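Local coordinates for BH0236 protein (Bacillus halodurans, PDB 5T7A) that probably binds beta-1,3-glucan through a mainly antiparallel beta carbohydrate-binding module of family 56, at residues Pro33-Gly38 with Tyr109-Phe114; Ala37-Ile42 with Val47-Ala52; Val60-Lys65 with Trp83-Glu88. All blocks are in the same frame, centred on the assembly; numbering follows the deposited sequence.

How the interactions relate
All three contacts are largely buried. Interaction 2 is the one backbone-paired contact: within a hairpin, strands 35-40 and 46-53 trade four hydrogen bonds, and R40 lies flat on F50; it also reaches the surface through R40, G41 and a water. Interactions 1 and 3 have no hydrogen bond across their segments and meet by side chains: Y35 with T111 and F114 in one, V60 with W83, V62 with R85 and L64 with V87 in the other. Strands 35-40 and 108-117 are far apart in the strand order, whereas 60-66 and 82-88 flank 72-79. Interactions 1 and 2 share A37 and G38; interaction 2 meets interaction 3 through a salt bridge from R40 to E84.

Interaction 1 (Pro33-Gly38 with Tyr109-Phe114); sequences PDYTAG and YTTEWF. With EDO (1,2-ethanediol), chain C.
Y35 reaches across the core end-on, and its hydroxyl touches two apolar groups set at about a right angle round it: the OH is 3.5 Å from T111 CG2 and 3.6 Å from F114 CZ. Y35 and F114 come from opposite directions and meet at their rims, with CZ of F114 near the plane of the tyrosine ring and Y35 OH in the plane of the phenylalanine ring, without stacking. The T111 methyl arrives obliquely on the Y35 ring, 3.8 Å from CZ. T111 keeps its hydroxyl for its own chain: chi1 of 77° sets OG1 between the backbone N and the carbonyl carbon, where it donates to E112 O over 2.8 Å, in the carbonyl plane and on a lone pair. E112 CG lies over one face of F114, offset toward the rim; separately, the H30 ring stacks with F114. At the outer end, an ethanediol, probably from the crystallisation liquor, donates from O1 to D34 OD2 at 2.5 Å, and its C1 sits 3.4 Å above the centre of the Y109 ring. K104 bridges to D34 OD1 and also binds the diol; Y102 OH shares OD2. The contact joins strand 35-40 to the edge strand 108-117 across the core of a probably sandwich-like all-beta module. With no hydrogen bond across the segments, van der Waals contact joins them here, polar groups gathering at the D34 end.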
ATOM      1  N   PRO A  33      12.354  -3.182  -8.822  1.00  7.17           N
ATOM      2  CA  PRO A  33      13.554  -2.448  -8.438  1.00  7.37           C
ATOM      3  C   PRO A  33      13.374  -1.132  -7.645  1.00  7.38           C
ATOM      4  O   PRO A  33      14.212  -0.789  -6.808  1.00  7.35           O
ATOM      5  CB  PRO A  33      14.229  -2.193  -9.805  1.00  8.03           C
ATOM      6  CG  PRO A  33      13.895  -3.396 -10.507  1.00  8.20           C
ATOM      7  CD  PRO A  33      12.477  -3.647 -10.196  1.00  7.93           C
ATOM      8  N   ASP A  34      12.277  -0.413  -7.851  1.00  7.60           N
ATOM      9  CA  ASP A  34      11.964   0.763  -7.079  1.00  7.37           C
ATOM     10  C   ASP A  34      11.364   0.577  -5.722  1.00  7.13           C
ATOM     11  O   ASP A  34      11.324   1.529  -4.985  1.00  7.99           O
ATOM     12  CB  ASP A  34      10.984   1.630  -7.878  1.00  7.93           C
ATOM     13  CG  ASP A  34      11.602   2.295  -9.084  1.00  8.11           C
ATOM     14  OD1 ASP A  34      12.821   2.265  -9.233  1.00  9.71           O
ATOM     15  OD2 ASP A  34      10.851   2.932  -9.862  1.00  8.93           O
ATOM     16  N   TYR A  35      10.922  -0.613  -5.316  1.00  6.53           N
ATOM     17  CA  TYR A  35      10.178  -0.757  -4.036  1.00  6.45           C
ATOM     18  C   TYR A  35       9.939  -2.215  -3.631  1.00  6.23           C
ATOM     19  O   TYR A  35       9.770  -3.131  -4.475  1.00  6.47           O
ATOM     20  CB  TYR A  35       8.801  -0.069  -4.127  1.00  6.37           C
ATOM     21  CG  TYR A  35       7.874  -0.596  -5.179  1.00  7.06           C
ATOM     22  CD1 TYR A  35       7.095  -1.691  -4.982  1.00  7.44           C
ATOM     23  CD2 TYR A  35       7.815   0.012  -6.441  1.00  7.18           C
ATOM     24  CE1 TYR A  35       6.246  -2.219  -5.970  1.00  7.12           C
ATOM     25  CE2 TYR A  35       7.008  -0.514  -7.444  1.00  7.51           C
ATOM     26  CZ  TYR A  35       6.254  -1.643  -7.198  1.00  7.41           C
ATOM     27  OH  TYR A  35       5.428  -2.191  -8.160  1.00  9.12           O
ATOM     28  N   THR A  36       9.746  -2.383  -2.323  1.00  6.49           N
ATOM     29  CA  THR A  36       9.030  -3.532  -1.766  1.00  7.04           C
ATOM     30  C   THR A  36       7.714  -2.960  -1.255  1.00  7.04           C
ATOM     31  O   THR A  36       7.724  -1.837  -0.638  1.00  7.08           O
ATOM     32  CB  THR A  36       9.735  -4.147  -0.575  1.00  7.69           C
ATOM     33  OG1 THR A  36      11.071  -4.491  -0.976  1.00  7.97           O
ATOM     34  CG2 THR A  36       9.025  -5.394  -0.131  1.00  7.21           C
ATOM     35  N   ALA A  37       6.599  -3.627  -1.562  1.00  7.19           N
ATOM     36  CA  ALA A  37       5.320  -3.102  -1.102  1.00  7.48           C
ATOM     37  C   ALA A  37       4.393  -4.240  -0.777  1.00  8.37           C
ATOM     38  O   ALA A  37       4.546  -5.334  -1.299  1.00  9.17           O
ATOM     39  CB  ALA A  37       4.661  -2.204  -2.147  1.00  7.45           C
ATOM     40  N   GLY A  38       3.411  -4.007   0.108  1.00  8.09           N
ATOM     41  CA  GLY A  38       2.569  -5.122   0.428  1.00  8.96           C
ATOM     42  C   GLY A  38       1.746  -4.874   1.677  1.00  8.79           C
ATOM     43  O   GLY A  38       1.408  -3.740   2.028  1.00  8.70           O
ATOM     44  N   TYR A 109       5.418   7.897 -10.482  1.00  9.12           N
ATOM     45  CA  TYR A 109       5.127   6.663 -11.164  1.00  8.93           C
ATOM     46  C   TYR A 109       4.003   5.926 -10.458  1.00  8.41           C
ATOM     47  O   TYR A 109       3.896   5.984  -9.252  1.00  8.69           O
ATOM     48  CB  TYR A 109       6.399   5.764 -11.200  1.00  8.88           C
ATOM     49  CG  TYR A 109       7.583   6.489 -11.781  1.00  9.69           C
ATOM     50  CD1 TYR A 109       7.771   6.569 -13.149  1.00 10.87           C
ATOM     51  CD2 TYR A 109       8.493   7.151 -10.950  1.00 10.94           C
ATOM     52  CE1 TYR A 109       8.801   7.312 -13.679  1.00 10.64           C
ATOM     53  CE2 TYR A 109       9.557   7.869 -11.479  1.00 11.76           C
ATOM     54  CZ  TYR A 109       9.709   7.913 -12.842  1.00 12.83           C
ATOM     55  OH  TYR A 109      10.798   8.619 -13.416  1.00 12.63           O
ATOM     56  N   THR A 110       3.182   5.203 -11.213  1.00  7.82           N
ATOM     57  CA  THR A 110       2.073   4.448 -10.648  1.00  8.45           C
ATOM     58  C   THR A 110       2.142   2.977 -10.954  1.00  8.21           C
ATOM     59  O   THR A 110       2.449   2.569 -12.081  1.00  9.33           O
ATOM     60  CB  THR A 110       0.749   5.034 -11.172  1.00  8.36           C
ATOM     61  OG1 THR A 110       0.636   6.455 -10.830  1.00  9.20           O
ATOM     62  CG2 THR A 110      -0.470   4.311 -10.612  1.00  9.63           C
ATOM     63  N   THR A 111       1.866   2.180  -9.943  1.00  8.19           N
ATOM     64  CA  THR A 111       1.914   0.754 -10.082  1.00  8.52           C
ATOM     65  C   THR A 111       0.566   0.163 -10.571  1.00  8.28           C
ATOM     66  O   THR A 111      -0.462   0.794 -10.533  1.00  9.46           O
ATOM     67  CB  THR A 111       2.267   0.092  -8.724  1.00  8.73           C
ATOM     68  OG1 THR A 111       1.133   0.075  -7.829  1.00  8.19           O
ATOM     69  CG2 THR A 111       3.448   0.743  -8.079  1.00  8.84           C
ATOM     70  N   GLU A 112       0.633  -1.102 -10.913  1.00  9.41           N
ATOM     71  CA  GLU A 112      -0.505  -1.935 -11.109  1.00  9.64           C
ATOM     72  C   GLU A 112      -1.262  -2.095  -9.817  1.00 10.18           C
ATOM     73  O   GLU A 112      -0.782  -1.706  -8.768  1.00  9.05           O
ATOM     74  CB  GLU A 112      -0.024  -3.325 -11.605  1.00 10.62           C
ATOM     75  CG  GLU A 112       0.624  -4.139 -10.509  1.00 12.05           C
ATOM     76  CD  GLU A 112       1.521  -5.220 -11.031  1.00 14.35           C
ATOM     77  OE1 GLU A 112       2.631  -4.883 -11.477  1.00 13.98           O
ATOM     78  OE2 GLU A 112       1.074  -6.396 -10.956  1.00 17.89           O
ATOM     79  N   TRP A 113      -2.449  -2.707  -9.894  1.00  9.83           N
ATOM     80  CA  TRP A 113      -3.234  -3.059  -8.752  1.00 10.06           C
ATOM     81  C   TRP A 113      -2.809  -4.403  -8.227  1.00 11.64           C
ATOM     82  O   TRP A 113      -2.803  -5.411  -8.961  1.00 13.43           O
ATOM     83  CB  TRP A 113      -4.710  -3.135  -9.118  1.00 12.01           C
ATOM     84  CG  TRP A 113      -5.311  -1.830  -9.377  1.00 12.45           C
ATOM     85  CD1 TRP A 113      -5.505  -1.215 -10.614  1.00 14.01           C
ATOM     86  CD2 TRP A 113      -5.874  -0.955  -8.403  1.00 12.42           C
ATOM     87  NE1 TRP A 113      -6.094   0.018 -10.435  1.00 16.23           N
ATOM     88  CE2 TRP A 113      -6.349   0.191  -9.087  1.00 14.22           C
ATOM     89  CE3 TRP A 113      -6.005  -1.017  -7.020  1.00 12.24           C
ATOM     90  CZ2 TRP A 113      -6.968   1.232  -8.418  1.00 14.67           C
ATOM     91  CZ3 TRP A 113      -6.609   0.006  -6.378  1.00 13.55           C
ATOM     92  CH2 TRP A 113      -7.078   1.113  -7.068  1.00 14.08           C
ATOM     93  N   PHE A 114      -2.458  -4.454  -6.942  1.00  9.69           N
ATOM     94  CA  PHE A 114      -2.203  -5.653  -6.196  1.00 10.32           C
ATOM     95  C   PHE A 114      -3.454  -6.077  -5.451  1.00 11.66           C
ATOM     96  O   PHE A 114      -4.360  -5.270  -5.257  1.00 11.67           O
ATOM     97  CB  PHE A 114      -1.050  -5.432  -5.185  1.00 10.51           C
ATOM     98  CG  PHE A 114       0.204  -4.969  -5.855  1.00 10.58           C
ATOM     99  CD1 PHE A 114       1.027  -5.871  -6.534  1.00 11.48           C
ATOM    100  CD2 PHE A 114       0.576  -3.651  -5.792  1.00 11.74           C
ATOM    101  CE1 PHE A 114       2.166  -5.434  -7.198  1.00 11.04           C
ATOM    102  CE2 PHE A 114       1.729  -3.201  -6.426  1.00 10.88           C
ATOM    103  CZ  PHE A 114       2.538  -4.098  -7.088  1.00 11.05           C
TER
HETATM  104  C1  EDO C1101      10.566   4.362 -12.834  1.00 12.79           C
HETATM  105  O1  EDO C1101      11.427   3.288 -12.293  1.00 13.57           O
HETATM  106  C2  EDO C1101      10.418   4.084 -14.301  1.00 12.14           C
HETATM  107  O2  EDO C1101      11.626   4.361 -14.948  1.00 11.47           O

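Interaction 2 (Ala37-Ile42 with Val47-Ala52); sequences AGIRGI and VTIFFA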
ATOM      1  N   ALA A  37       6.599  -3.627  -1.562  1.00  7.19           N
ATOM      2  CA  ALA A  37       5.320  -3.102  -1.102  1.00  7.48           C
ATOM      3  C   ALA A  37       4.393  -4.240  -0.777  1.00  8.37           C
ATOM      4  O   ALA A  37       4.546  -5.334  -1.299  1.00  9.17           O
ATOM      5  CB  ALA A  37       4.661  -2.204  -2.147  1.00  7.45           C
ATOM      6  N   GLY A  38       3.411  -4.007   0.108  1.00  8.09           N
ATOM      7  CA  GLY A  38       2.569  -5.122   0.428  1.00  8.96           C
ATOM      8  C   GLY A  38       1.746  -4.874   1.677  1.00  8.79           C
ATOM      9  O   GLY A  38       1.408  -3.740   2.028  1.00  8.70           O
ATOM     10  N   ILE A  39       1.412  -5.990   2.327  1.00  8.01           N
ATOM     11  CA  ILE A  39       0.581  -6.001   3.531  1.00  8.85           C
ATOM     12  C   ILE A  39       1.397  -6.548   4.700  1.00  9.27           C
ATOM     13  O   ILE A  39       2.029  -7.607   4.570  1.00 11.29           O
ATOM     14  CB  ILE A  39      -0.665  -6.843   3.327  1.00  8.99           C
ATOM     15  CG1 ILE A  39      -1.451  -6.381   2.080  1.00  8.58           C
ATOM     16  CG2 ILE A  39      -1.534  -6.809   4.566  1.00  9.29           C
ATOM     17  CD1 ILE A  39      -1.953  -4.959   2.021  1.00  8.87           C
ATOM     18  N   ARG A  40       1.367  -5.867   5.851  1.00  9.03           N
ATOM     19  CA  ARG A  40       2.021  -6.331   7.041  1.00  9.70           C
ATOM     20  C   ARG A  40       1.170  -5.940   8.284  1.00 10.16           C
ATOM     21  O   ARG A  40       0.089  -5.369   8.114  1.00 10.66           O
ATOM     22  CB  ARG A  40       3.458  -5.812   7.137  1.00 10.60           C
ATOM     23  CG  ARG A  40       3.563  -4.327   7.332  1.00 10.73           C
ATOM     24  CD  ARG A  40       5.051  -3.945   7.309  1.00 11.48           C
ATOM     25  NE  ARG A  40       5.268  -2.548   7.517  1.00 11.88           N
ATOM     26  CZ  ARG A  40       6.323  -1.854   7.152  1.00 12.29           C
ATOM     27  NH1 ARG A  40       7.319  -2.400   6.467  1.00 11.45           N
ATOM     28  NH2 ARG A  40       6.384  -0.585   7.409  1.00 12.67           N
ATOM     29  N   GLY A  41       1.638  -6.285   9.499  1.00 10.63           N
ATOM     30  CA  GLY A  41       0.900  -5.808  10.658  1.00 12.88           C
ATOM     31  C   GLY A  41      -0.563  -6.332  10.744  1.00 13.20           C
ATOM     32  O   GLY A  41      -1.443  -5.588  11.173  1.00 14.62           O
ATOM     33  N   ILE A  42      -0.785  -7.579  10.373  1.00 12.40           N
ATOM     34  CA  ILE A  42      -2.146  -8.103  10.296  1.00 13.01           C
ATOM     35  C   ILE A  42      -2.630  -8.467  11.729  1.00 12.97           C
ATOM     36  O   ILE A  42      -1.933  -9.221  12.461  1.00 16.33           O
ATOM     37  CB  ILE A  42      -2.181  -9.286   9.381  1.00 12.74           C
ATOM     38  CG1 ILE A  42      -1.868  -8.811   7.949  1.00 13.58           C
ATOM     39  CG2 ILE A  42      -3.541  -9.959   9.454  1.00 14.06           C
ATOM     40  CD1 ILE A  42      -1.405  -9.915   7.041  1.00 14.55           C
ATOM     41  N   VAL A  47      -4.926  -4.061   9.048  1.00 10.14           N
ATOM     42  CA  VAL A  47      -3.691  -4.461   8.338  1.00  9.66           C
ATOM     43  C   VAL A  47      -3.025  -3.190   7.991  1.00  9.80           C
ATOM     44  O   VAL A  47      -3.664  -2.096   7.932  1.00 10.20           O
ATOM     45  CB  VAL A  47      -3.922  -5.300   7.048  1.00 10.06           C
ATOM     46  CG1 VAL A  47      -4.836  -6.507   7.334  1.00 11.21           C
ATOM     47  CG2 VAL A  47      -4.540  -4.481   5.935  1.00 11.54           C
ATOM     48  N   THR A  48      -1.713  -3.271   7.680  1.00  9.53           N
ATOM     49  CA  THR A  48      -0.980  -2.096   7.217  1.00 10.02           C
ATOM     50  C   THR A  48      -0.508  -2.310   5.799  1.00  9.78           C
ATOM     51  O   THR A  48       0.187  -3.265   5.516  1.00 10.52           O
ATOM     52  CB  THR A  48       0.210  -1.765   8.115  1.00 11.81           C
ATOM     53  OG1 THR A  48      -0.304  -1.379   9.415  1.00 13.35           O
ATOM     54  CG2 THR A  48       1.027  -0.607   7.521  1.00 13.58           C
ATOM     55  N   ILE A  49      -0.897  -1.410   4.908  1.00  8.78           N
ATOM     56  CA  ILE A  49      -0.275  -1.365   3.555  1.00  8.76           C
ATOM     57  C   ILE A  49       1.024  -0.631   3.701  1.00  8.78           C
ATOM     58  O   ILE A  49       1.066   0.505   4.246  1.00  8.36           O
ATOM     59  CB  ILE A  49      -1.133  -0.613   2.527  1.00  9.02           C
ATOM     60  CG1 ILE A  49      -2.531  -1.265   2.401  1.00  8.80           C
ATOM     61  CG2 ILE A  49      -0.469  -0.643   1.151  1.00  8.97           C
ATOM     62  CD1 ILE A  49      -3.521  -0.455   1.601  1.00  9.36           C
ATOM     63  N   PHE A  50       2.110  -1.235   3.192  1.00  7.92           N
ATOM     64  CA  PHE A  50       3.410  -0.589   3.297  1.00  8.45           C
ATOM     65  C   PHE A  50       4.022  -0.459   1.921  1.00  7.78           C
ATOM     66  O   PHE A  50       3.786  -1.248   1.030  1.00  8.18           O
ATOM     67  CB  PHE A  50       4.369  -1.307   4.209  1.00  7.95           C
ATOM     68  CG  PHE A  50       4.937  -2.596   3.649  1.00  8.16           C
ATOM     69  CD1 PHE A  50       4.203  -3.778   3.740  1.00  7.95           C
ATOM     70  CD2 PHE A  50       6.168  -2.628   3.011  1.00  8.71           C
ATOM     71  CE1 PHE A  50       4.731  -4.972   3.262  1.00  8.43           C
ATOM     72  CE2 PHE A  50       6.705  -3.816   2.487  1.00  8.56           C
ATOM     73  CZ  PHE A  50       5.998  -4.995   2.623  1.00  8.07           C
ATOM     74  N   PHE A  51       4.880   0.532   1.808  1.00  7.34           N
ATOM     75  CA  PHE A  51       5.642   0.829   0.562  1.00  7.17           C
ATOM     76  C   PHE A  51       7.036   1.312   0.970  1.00  7.33           C
ATOM     77  O   PHE A  51       7.186   2.316   1.675  1.00  8.14           O
ATOM     78  CB  PHE A  51       4.896   1.893  -0.241  1.00  7.23           C
ATOM     79  CG  PHE A  51       5.502   2.176  -1.617  1.00  7.53           C
ATOM     80  CD1 PHE A  51       5.051   1.475  -2.725  1.00  7.43           C
ATOM     81  CD2 PHE A  51       6.541   3.092  -1.766  1.00  7.92           C
ATOM     82  CE1 PHE A  51       5.590   1.681  -3.988  1.00  8.35           C
ATOM     83  CE2 PHE A  51       7.064   3.298  -2.993  1.00  8.46           C
ATOM     84  CZ  PHE A  51       6.629   2.602  -4.087  1.00  8.29           C
ATOM     85  N   ALA A  52       8.049   0.539   0.626  1.00  7.46           N
ATOM     86  CA  ALA A  52       9.428   0.769   1.082  1.00  7.47           C
ATOM     87  C   ALA A  52      10.290   0.973  -0.162  1.00  7.83           C
ATOM     88  O   ALA A  52      10.816   0.019  -0.766  1.00  7.88           O
ATOM     89  CB  ALA A  52       9.908  -0.435   1.909  1.00  7.64           C
TER
HETATM   90  O   HOH W   1      -1.354  -3.045  11.184  1.00 20.97           O
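The F50 ring is held between two layers: on one face the backbone of A37 and G38, with G38 N 3.5 Å above the plane and A37 C offset toward the rim, and on the other the guanidinium of R40. I39 C lies in plane at the ring edge. The setting is a beta hairpin of strands 35-40 and 46-53, antiparallel at 154°. The guanidinium and ring planes are 2° apart with centres 4.5 Å apart, a parallel stack that is displaced, since it is F50 CB that lies over the centre of the R40 group. R40 gets there with CG between backbone N and carbonyl carbon (chi1 67°) and an extended chain to NE; E84 and E82 take its two terminal nitrogens in salt bridges. G38 with F50 and R40 with T48 are the hydrogen-bonded pairs; G38 N to F50 O and F50 N to G38 O are both 2.9 Å. Having no side chain, G38 lets the ring lie close over its backbone. On the face of I39 and I49, I39 CD1 meets I49 CG1 at 3.8 Å; I39 CG2 also touches V47 CB. Near the turn a water donates to G41 O (2.5 Å) and accepts from T48 OG1 (2.6 Å).

Interaction 3 (Val60-Lys65 with Trp83-Glu88); sequences VDVHLK and WERVVE. With EDO (1,2-ethanediol), chain E.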
ATOM      1  N   VAL A  60       4.348   9.393  -1.245  1.00  8.68           N
ATOM      2  CA  VAL A  60       3.718   8.182  -1.875  1.00  8.74           C
ATOM      3  C   VAL A  60       2.236   8.235  -1.526  1.00  8.39           C
ATOM      4  O   VAL A  60       1.883   8.436  -0.380  1.00  9.02           O
ATOM      5  CB  VAL A  60       4.317   6.890  -1.285  1.00  9.16           C
ATOM      6  CG1 VAL A  60       3.689   5.718  -1.949  1.00  9.48           C
ATOM      7  CG2 VAL A  60       5.815   6.866  -1.492  1.00  9.80           C
ATOM      8  N   ASP A  61       1.391   8.097  -2.552  1.00  9.24           N
ATOM      9  CA  ASP A  61      -0.053   7.913  -2.407  1.00 10.06           C
ATOM     10  C   ASP A  61      -0.425   6.446  -2.612  1.00  9.50           C
ATOM     11  O   ASP A  61       0.210   5.741  -3.405  1.00  8.93           O
ATOM     12  CB  ASP A  61      -0.810   8.705  -3.415  1.00 11.48           C
ATOM     13  CG  ASP A  61      -0.627  10.215  -3.253  1.00 15.56           C
ATOM     14  OD1 ASP A  61      -0.321  10.668  -2.154  1.00 15.28           O
ATOM     15  OD2 ASP A  61      -0.768  10.941  -4.271  1.00 19.63           O
ATOM     16  N   VAL A  62      -1.443   6.000  -1.867  1.00  8.51           N
ATOM     17  CA  VAL A  62      -2.037   4.720  -2.096  1.00  9.08           C
ATOM     18  C   VAL A  62      -3.450   4.861  -2.592  1.00  9.47           C
ATOM     19  O   VAL A  62      -4.175   5.784  -2.162  1.00 11.25           O
ATOM     20  CB  VAL A  62      -1.955   3.827  -0.830  1.00  9.05           C
ATOM     21  CG1 VAL A  62      -2.737   4.397   0.351  1.00  8.86           C
ATOM     22  CG2 VAL A  62      -2.377   2.414  -1.137  1.00  9.73           C
ATOM     23  N   HIS A  63      -3.815   3.997  -3.516  1.00  8.99           N
ATOM     24  CA  HIS A  63      -5.176   3.928  -4.153  1.00  9.80           C
ATOM     25  C   HIS A  63      -5.724   2.581  -3.719  1.00 10.39           C
ATOM     26  O   HIS A  63      -5.019   1.572  -3.837  1.00 11.24           O
ATOM     27  CB  HIS A  63      -5.048   3.972  -5.664  1.00 10.15           C
ATOM     28  CG  HIS A  63      -4.103   5.024  -6.145  1.00  9.99           C
ATOM     29  ND1 HIS A  63      -4.334   6.382  -5.957  1.00 10.43           N
ATOM     30  CD2 HIS A  63      -2.882   4.936  -6.693  1.00 10.72           C
ATOM     31  CE1 HIS A  63      -3.300   7.070  -6.399  1.00 10.73           C
ATOM     32  NE2 HIS A  63      -2.408   6.224  -6.866  1.00 12.58           N
ATOM     33  N   LEU A  64      -6.931   2.542  -3.105  1.00 10.37           N
ATOM     34  CA  LEU A  64      -7.430   1.250  -2.613  1.00 11.07           C
ATOM     35  C   LEU A  64      -8.900   1.084  -2.849  1.00 12.15           C
ATOM     36  O   LEU A  64      -9.651   2.067  -2.955  1.00 12.71           O
ATOM     37  CB  LEU A  64      -7.007   1.005  -1.178  1.00 12.56           C
ATOM     38  CG  LEU A  64      -7.511   1.960  -0.098  1.00 12.52           C
ATOM     39  CD1 LEU A  64      -8.890   1.493   0.321  1.00 13.68           C
ATOM     40  CD2 LEU A  64      -6.529   2.012   1.090  1.00 12.44           C
ATOM     41  N   LYS A  65      -9.288  -0.176  -2.939  1.00 13.39           N
ATOM     42  CA  LYS A  65     -10.713  -0.535  -2.963  1.00 16.19           C
ATOM     43  C   LYS A  65     -10.896  -1.787  -2.182  1.00 15.95           C
ATOM     44  O   LYS A  65     -10.053  -2.679  -2.192  1.00 14.37           O
ATOM     45  CB  LYS A  65     -11.116  -0.899  -4.381  1.00 19.42           C
ATOM     46  CG  LYS A  65     -11.024   0.150  -5.424  1.00 26.23           C
ATOM     47  CD  LYS A  65     -11.100  -0.537  -6.797  1.00 26.48           C
ATOM     48  CE  LYS A  65     -11.070   0.512  -7.855  1.00 31.83           C
ATOM     49  NZ  LYS A  65     -11.620   0.032  -9.152  1.00 34.98           N
ATOM     50  N   TRP A  83       6.644   3.972   3.950  1.00 10.52           N
ATOM     51  CA  TRP A  83       5.356   4.684   3.857  1.00 10.20           C
ATOM     52  C   TRP A  83       4.262   3.671   4.213  1.00 10.33           C
ATOM     53  O   TRP A  83       4.263   2.512   3.780  1.00 10.61           O
ATOM     54  CB  TRP A  83       5.151   5.259   2.514  1.00  9.68           C
ATOM     55  CG  TRP A  83       6.174   6.247   2.110  1.00 11.02           C
ATOM     56  CD1 TRP A  83       7.470   6.007   1.705  1.00 10.32           C
ATOM     57  CD2 TRP A  83       6.031   7.663   2.140  1.00 12.21           C
ATOM     58  NE1 TRP A  83       8.098   7.178   1.456  1.00 11.11           N
ATOM     59  CE2 TRP A  83       7.261   8.210   1.770  1.00 10.88           C
ATOM     60  CE3 TRP A  83       4.983   8.519   2.455  1.00 12.65           C
ATOM     61  CZ2 TRP A  83       7.449   9.580   1.666  1.00 11.89           C
ATOM     62  CZ3 TRP A  83       5.216   9.896   2.368  1.00 12.57           C
ATOM     63  CH2 TRP A  83       6.439  10.376   1.975  1.00 11.88           C
ATOM     64  N   GLU A  84       3.292   4.115   5.003  1.00  9.79           N
ATOM     65  CA  GLU A  84       2.265   3.211   5.545  1.00 10.55           C
ATOM     66  C   GLU A  84       0.879   3.788   5.449  1.00 10.80           C
ATOM     67  O   GLU A  84       0.708   5.030   5.516  1.00 11.97           O
ATOM     68  CB  GLU A  84       2.508   2.959   7.021  1.00 11.79           C
ATOM     69  CG  GLU A  84       3.789   2.209   7.232  1.00 13.27           C
ATOM     70  CD  GLU A  84       4.153   1.967   8.703  1.00 17.38           C
ATOM     71  OE1 GLU A  84       4.029   2.941   9.533  1.00 20.44           O
ATOM     72  OE2 GLU A  84       4.652   0.837   8.988  1.00 18.92           O
ATOM     73  N   ARG A  85      -0.092   2.894   5.303  1.00 11.38           N
ATOM     74  CA  ARG A  85      -1.504   3.229   5.451  1.00 12.20           C
ATOM     75  C   ARG A  85      -2.166   2.037   6.174  1.00 12.03           C
ATOM     76  O   ARG A  85      -2.204   0.932   5.663  1.00 11.57           O
ATOM     77  CB  ARG A  85      -2.168   3.520   4.128  1.00 13.13           C
ATOM     78  CG  ARG A  85      -3.671   3.690   4.209  1.00 15.35           C
ATOM     79  CD  ARG A  85      -4.068   5.011   4.740  1.00 16.42           C
ATOM     80  NE  ARG A  85      -5.529   5.011   4.975  1.00 18.51           N
ATOM     81  CZ  ARG A  85      -6.122   6.064   5.509  1.00 17.58           C
ATOM     82  NH1 ARG A  85      -5.406   7.150   5.763  1.00 15.31           N
ATOM     83  NH2 ARG A  85      -7.430   6.008   5.761  1.00 18.23           N
ATOM     84  N   VAL A  86      -2.802   2.324   7.298  1.00 13.26           N
ATOM     85  CA  VAL A  86      -3.570   1.324   8.051  1.00 14.45           C
ATOM     86  C   VAL A  86      -4.983   1.243   7.472  1.00 15.48           C
ATOM     87  O   VAL A  86      -5.637   2.263   7.224  1.00 17.43           O
ATOM     88  CB  VAL A  86      -3.567   1.672   9.578  1.00 15.83           C
ATOM     89  CG1 VAL A  86      -4.436   0.696  10.360  1.00 17.05           C
ATOM     90  CG2 VAL A  86      -2.170   1.641  10.157  1.00 17.20           C
ATOM     91  N   VAL A  87      -5.428   0.043   7.195  1.00 12.63           N
ATOM     92  CA  VAL A  87      -6.767  -0.217   6.733  1.00 14.13           C
ATOM     93  C   VAL A  87      -7.450  -0.973   7.850  1.00 15.27           C
ATOM     94  O   VAL A  87      -7.028  -2.074   8.240  1.00 14.88           O
ATOM     95  CB  VAL A  87      -6.788  -1.054   5.476  1.00 14.68           C
ATOM     96  CG1 VAL A  87      -8.223  -1.330   5.045  1.00 15.30           C
ATOM     97  CG2 VAL A  87      -6.061  -0.306   4.387  1.00 14.99           C
ATOM     98  N   GLU A  88      -8.485  -0.318   8.395  1.00 18.12           N
ATOM     99  CA  GLU A  88      -9.178  -0.891   9.583  1.00 22.53           C
ATOM    100  C   GLU A  88     -10.417  -1.649   9.214  1.00 21.27           C
ATOM    101  O   GLU A  88     -11.054  -1.418   8.177  1.00 20.94           O
ATOM    102  CB  GLU A  88      -9.526   0.209  10.599  1.00 22.54           C
ATOM    103  CG  GLU A  88      -8.344   1.007  11.084  1.00 26.93           C
ATOM    104  CD  GLU A  88      -8.727   1.984  12.152  1.00 33.44           C
ATOM    105  OE1 GLU A  88      -9.310   3.028  11.802  1.00 36.83           O
ATOM    106  OE2 GLU A  88      -8.474   1.673  13.330  1.00 39.15           O
TER
HETATM  107  C1  EDO E1103      -9.153  -2.496  -9.057  1.00 39.05           C
HETATM  108  O1  EDO E1103     -10.425  -2.035  -9.477  1.00 37.91           O
HETATM  109  C2  EDO E1103      -8.491  -3.046 -10.279  1.00 37.49           C
HETATM  110  O2  EDO E1103      -8.433  -4.468 -10.229  1.00 38.35           O
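V60 and W83 make the tight end of this contact. Methyl CG2 of V60 stands 3.5 Å from the centroid of the five-membered ring of W83 and 3° off its normal, a CH-pi contact over the ring face. V60 N is buried here with no partner in the model; CZ3 of W83 is 3.7 Å from it. From this point the strands diverge: CA atoms are 6.9 Å apart at V60 and W83 but 9.5 Å apart at L64 and V87. The contacts thin accordingly. V62 CG1 meets R85 CB at 3.9 Å, the two side chains at about a right angle, and L64 CD2 slides past V87 CG2 at 4.1 Å. R85 forms the partly exposed side: its aliphatic CB and CG rest on V62, the chain bends at chi2 (77°), and its charged end engages Y74 in a cation-pi contact. M76 touches V60, V62 and W83, F51 packs on V60 and F100 on V62. Both strands pair with strand 72-79, one on each side. Their axes lie 8.2 Å apart at a crossing angle of -32°, and the touching side chains point at each other, so the sheet folds over here and the strands face through the core, consistent with a sandwich-like beta fold.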